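Local coordinates for ABC transporter substrate-binding protein (Bradyrhizobium japonicum, PDB 4I1D) that probably serves as the periplasmic solute-binding component of an ABC importer, possibly for polyamines, and can hold D-malate, at residues F104-L109 with A296-M301; A188-L193 with D200-W205. One frame throughout, in Å; residues are numbered along the deposited sequence.

Contact 1: residues F104-L109 with A296-M301; sequences FYSSVL and AKQALM. With SO4 (sulfate ion), chain K.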
# COMPACT_ATOMS: atom_id res chain seq x y z
N PHE A 104 -31.54 22.26 23.25
CA PHE A 104 -30.21 22.66 23.68
C PHE A 104 -29.58 21.60 24.56
O PHE A 104 -30.25 21.04 25.44
CB PHE A 104 -30.25 23.98 24.43
CG PHE A 104 -30.54 25.16 23.57
CD1 PHE A 104 -31.84 25.55 23.33
CD2 PHE A 104 -29.49 25.88 23.00
CE1 PHE A 104 -32.11 26.65 22.53
CE2 PHE A 104 -29.75 26.97 22.20
CZ PHE A 104 -31.06 27.36 21.96
N TYR A 105 -28.29 21.32 24.32
CA TYR A 105 -27.49 20.44 25.17
C TYR A 105 -26.16 21.08 25.47
O TYR A 105 -25.76 22.03 24.79
CB TYR A 105 -27.26 19.09 24.49
CG TYR A 105 -26.53 19.15 23.16
CD1 TYR A 105 -25.19 18.79 23.07
CD2 TYR A 105 -27.18 19.54 22.01
CE1 TYR A 105 -24.52 18.81 21.84
CE2 TYR A 105 -26.52 19.58 20.79
CZ TYR A 105 -25.20 19.21 20.70
OH TYR A 105 -24.57 19.24 19.48
N SER A 106 -25.45 20.56 26.47
CA SER A 106 -24.16 21.11 26.85
C SER A 106 -23.06 20.06 26.87
O SER A 106 -23.30 18.90 27.21
CB SER A 106 -24.24 21.78 28.22
OG SER A 106 -25.22 22.80 28.23
N SER A 107 -21.85 20.49 26.49
CA SER A 107 -20.65 19.73 26.80
C SER A 107 -20.16 20.28 28.13
O SER A 107 -19.95 21.47 28.25
CB SER A 107 -19.58 19.93 25.72
OG SER A 107 -19.99 19.34 24.50
N VAL A 108 -20.01 19.42 29.12
CA VAL A 108 -19.68 19.87 30.47
C VAL A 108 -18.48 19.15 31.09
O VAL A 108 -18.11 18.05 30.66
CB VAL A 108 -20.90 19.74 31.43
CG1 VAL A 108 -22.02 20.71 31.03
CG2 VAL A 108 -21.42 18.31 31.46
N LEU A 109 -17.88 19.79 32.08
CA LEU A 109 -16.91 19.15 32.94
C LEU A 109 -17.66 18.18 33.87
O LEU A 109 -18.40 18.60 34.77
CB LEU A 109 -16.16 20.21 33.75
CG LEU A 109 -15.11 19.75 34.78
CD1 LEU A 109 -14.18 18.73 34.17
CD2 LEU A 109 -14.31 20.93 35.37
N ALA A 296 -26.03 31.44 31.57
CA ALA A 296 -25.15 32.56 31.91
C ALA A 296 -23.75 32.10 32.30
O ALA A 296 -22.80 32.86 32.18
CB ALA A 296 -25.78 33.43 33.01
N LYS A 297 -23.62 30.87 32.79
CA LYS A 297 -22.31 30.34 33.18
C LYS A 297 -21.55 29.74 31.99
O LYS A 297 -20.43 29.30 32.14
CB LYS A 297 -22.46 29.21 34.21
CG LYS A 297 -23.11 29.58 35.54
CD LYS A 297 -23.47 28.30 36.29
CE LYS A 297 -24.15 28.60 37.62
NZ LYS A 297 -23.33 28.10 38.76
N GLN A 298 -22.18 29.69 30.83
CA GLN A 298 -21.65 28.88 29.73
C GLN A 298 -21.18 29.67 28.51
O GLN A 298 -21.57 30.82 28.31
CB GLN A 298 -22.70 27.88 29.26
CG GLN A 298 -22.95 26.75 30.23
CD GLN A 298 -24.06 25.83 29.75
OE1 GLN A 298 -23.85 24.98 28.88
NE2 GLN A 298 -25.26 26.01 30.30
N ALA A 299 -20.36 29.02 27.70
CA ALA A 299 -20.03 29.54 26.38
C ALA A 299 -21.12 29.13 25.40
O ALA A 299 -21.45 27.95 25.26
CB ALA A 299 -18.69 29.02 25.93
N LEU A 300 -21.71 30.11 24.74
CA LEU A 300 -22.69 29.82 23.72
C LEU A 300 -21.97 29.55 22.41
O LEU A 300 -21.38 30.46 21.82
CB LEU A 300 -23.65 31.00 23.59
CG LEU A 300 -24.82 30.79 22.62
CD1 LEU A 300 -25.69 29.58 23.05
CD2 LEU A 300 -25.64 32.06 22.54
N MSE A 301 -22.00 28.31 21.95
CA MSE A 301 -21.32 27.97 20.71
C MSE A 301 -21.78 28.83 19.54
O MSE A 301 -22.98 29.00 19.31
CB MSE A 301 -21.50 26.49 20.35
CG MSE A 301 -20.93 26.15 18.97
SE MSE A 301 -20.52 24.25 18.77
CE MSE A 301 -19.29 24.11 20.28
S SO4 K . -21.76 24.95 40.13
O1 SO4 K . -22.49 25.19 41.37
O2 SO4 K . -22.67 24.42 39.11
O3 SO4 K . -21.17 26.21 39.67
O4 SO4 K . -20.71 23.97 40.40
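Ser106 and Gln298 meet through their polar groups, the serine hydroxyl reaching from strand 100-112 to the amide oxygen of a glutamine just ahead of the short strand 299-300. Ser106 OG donates to Gln298 OE1 over 2.7 Å. The hydroxyl comes in at an angle to the C=O, in the carbonyl plane and on a lone pair, with a C=O...donor angle of 131°. Gln298 sets out with CG anti to its own carbonyl carbon (chi1 -71°) and runs extended beyond it (chi2 177°), which carries the amide across a backbone gap of 8.7 Å between the CA atoms of Ser106 and Gln298. Ser106 CB also comes within 3.3 Å of Gln298 OE1. The other end of the amide is engaged too: Gln298 NE2 donates to Asn294 O and, weakly, to Pro289 O, so both ends fix the rotation of the group. The neighbouring Lys297 makes a weak hydrogen bond from NZ to sulfate O3 at 3.0 Å, the ion probably coming from the crystallisation liquor. With both touching residues buried, the chemistry implies a specific, uncharged polar link: one directional bond joins 296-301 to strand 100-112 and gives the buried amide oxygen a donor.

Contact 2: residues A188-L193 with D200-W205; sequences AQSAQL and DMEMAW. With MLT (D-malate), chain U.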
# COMPACT_ATOMS: atom_id res chain seq x y z
N ALA A 188 -21.68 6.88 24.51
CA ALA A 188 -21.78 5.71 25.38
C ALA A 188 -20.42 5.41 26.00
O ALA A 188 -20.33 5.07 27.18
CB ALA A 188 -22.28 4.52 24.60
N GLN A 189 -19.37 5.55 25.21
CA GLN A 189 -18.02 5.32 25.73
C GLN A 189 -17.72 6.31 26.86
O GLN A 189 -17.16 5.93 27.89
CB GLN A 189 -16.98 5.43 24.61
CG GLN A 189 -15.53 5.54 25.09
CD GLN A 189 -14.53 5.63 23.95
OE1 GLN A 189 -14.86 6.11 22.86
NE2 GLN A 189 -13.31 5.16 24.18
N SER A 190 -18.15 7.55 26.70
CA SER A 190 -17.85 8.57 27.70
C SER A 190 -18.57 8.25 29.00
O SER A 190 -18.04 8.48 30.08
CB SER A 190 -18.22 9.97 27.20
OG SER A 190 -19.62 10.18 27.23
N ALA A 191 -19.78 7.71 28.87
CA ALA A 191 -20.54 7.30 30.04
C ALA A 191 -19.86 6.13 30.75
O ALA A 191 -19.72 6.13 31.97
CB ALA A 191 -21.94 6.93 29.65
N GLN A 192 -19.46 5.12 29.98
CA GLN A 192 -18.79 3.95 30.55
C GLN A 192 -17.53 4.37 31.32
O GLN A 192 -17.24 3.84 32.40
CB GLN A 192 -18.44 2.96 29.44
CG GLN A 192 -17.79 1.68 29.94
CD GLN A 192 -18.69 0.88 30.88
OE1 GLN A 192 -19.90 0.79 30.68
NE2 GLN A 192 -18.09 0.29 31.91
N LEU A 193 -16.77 5.32 30.76
CA LEU A 193 -15.54 5.79 31.39
C LEU A 193 -15.80 6.33 32.80
O LEU A 193 -15.04 6.05 33.73
CB LEU A 193 -14.86 6.86 30.53
CG LEU A 193 -14.27 6.35 29.20
CD1 LEU A 193 -13.72 7.50 28.37
CD2 LEU A 193 -13.19 5.28 29.42
N ASP A 200 -11.46 10.06 36.19
CA ASP A 200 -11.98 10.77 37.35
C ASP A 200 -12.68 12.05 36.93
O ASP A 200 -13.49 12.61 37.67
CB ASP A 200 -10.84 11.08 38.33
CG ASP A 200 -10.12 9.82 38.80
OD1 ASP A 200 -10.76 9.00 39.49
OD2 ASP A 200 -8.93 9.64 38.46
N MSE A 201 -12.37 12.51 35.72
CA MSE A 201 -12.98 13.71 35.18
C MSE A 201 -12.88 13.71 33.66
O MSE A 201 -11.94 13.14 33.08
CB MSE A 201 -12.33 14.96 35.78
CG MSE A 201 -11.10 15.44 35.04
SE MSE A 201 -10.14 16.81 36.07
CE MSE A 201 -9.51 15.66 37.51
N GLU A 202 -13.84 14.36 33.01
CA GLU A 202 -13.85 14.41 31.56
C GLU A 202 -14.82 15.47 31.07
O GLU A 202 -15.66 15.95 31.83
CB GLU A 202 -14.26 13.04 30.99
CG GLU A 202 -15.76 12.76 31.08
CD GLU A 202 -16.16 11.42 30.48
OE1 GLU A 202 -15.40 10.85 29.67
OE2 GLU A 202 -17.26 10.93 30.84
N MSE A 203 -14.67 15.84 29.81
CA MSE A 203 -15.74 16.55 29.14
C MSE A 203 -16.71 15.49 28.66
O MSE A 203 -16.30 14.41 28.26
CB MSE A 203 -15.25 17.34 27.93
CG MSE A 203 -16.41 17.98 27.19
SE MSE A 203 -15.91 18.98 25.59
CE MSE A 203 -14.61 20.15 26.39
N ALA A 204 -18.00 15.81 28.72
CA ALA A 204 -19.04 14.89 28.31
C ALA A 204 -20.34 15.67 28.08
O ALA A 204 -20.53 16.75 28.64
CB ALA A 204 -19.25 13.80 29.39
N TRP A 205 -21.22 15.11 27.27
CA TRP A 205 -22.53 15.70 27.07
C TRP A 205 -23.36 15.54 28.34
O TRP A 205 -23.40 14.46 28.95
CB TRP A 205 -23.20 15.06 25.85
CG TRP A 205 -22.47 15.41 24.54
CD1 TRP A 205 -22.11 16.66 24.12
CD2 TRP A 205 -22.04 14.50 23.52
NE1 TRP A 205 -21.48 16.59 22.90
CE2 TRP A 205 -21.42 15.28 22.50
CE3 TRP A 205 -22.12 13.11 23.35
CZ2 TRP A 205 -20.88 14.71 21.35
CZ3 TRP A 205 -21.58 12.55 22.20
CH2 TRP A 205 -20.97 13.35 21.21
C1 MLT U . -22.04 9.31 19.33
O1 MLT U . -22.46 8.71 18.32
O2 MLT U . -21.05 10.08 19.20
C2 MLT U . -22.70 9.14 20.66
O3 MLT U . -23.19 7.83 20.89
C3 MLT U . -23.87 10.10 20.74
C4 MLT U . -24.66 9.74 21.97
O4 MLT U . -25.58 8.89 21.89
O5 MLT U . -24.41 10.27 23.07
O HOH W 1 -20.57 12.48 26.12
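Helix 187-196 meets strand 201-205 chiefly through Ser190 and Glu202. Ala188, at the start of the segment, is a malate-binding position in a structure of this protein. Next on the strand-facing side, Ser190 hydrogen-bonds through OG to Gly187 O and accepts from a water 2.7 Å away. That water in turn accepts from Trp205 N at 2.9 Å, bridging helix and strand. The carbonyl oxygen of Ser190 lies 2.7 Å from Glu202 OE2, a spacing that suggests a protonated acid. Glu202 CG stands between its backbone N and carbonyl carbon (chi1 76°), and the extended chain beyond carries the carboxyl group to the helix. Leu193 crosses this side chain at about a right angle, with its CD1 4.0 Å from Glu202 OE1. Replacing Glu202 with an alanine would probably leave Ser190 O without its carboxyl neighbour and Leu193 CD1 without the group it packs on. At the strand's end, Trp205 CZ3 packs 3.7 Å from malate C3, while malate O2 lies in plane at the ring edge. Arg208 NH2 hydrogen-bonds the same ligand. Helix against strand, running at 130°, is the alpha/beta packing expected in a lobe of a periplasmic binding protein, here bordering the D-malate pocket.

Overall arrangement
From the N terminus, the chain lays down strands 4-9, 33-38 and 59-63 before entering the long strand 100-112, which supplies the first segment of contact 1. It then passes through strand 137-140 and strand 182-184 into helix 187-196, and a short connection turns it back into strand 201-205, closing the small loop of contact 2. Only after strand 219-235 and several helices does 296-301 return to close contact 1, so contact 2 is nested inside that much larger loop. Their centres lie 16 Å apart, yet they join directly: strands 100-112 and 201-205 are antiparallel neighbours, with a probable hydrogen bond from Val108 N to Ala204 O at 2.8 Å.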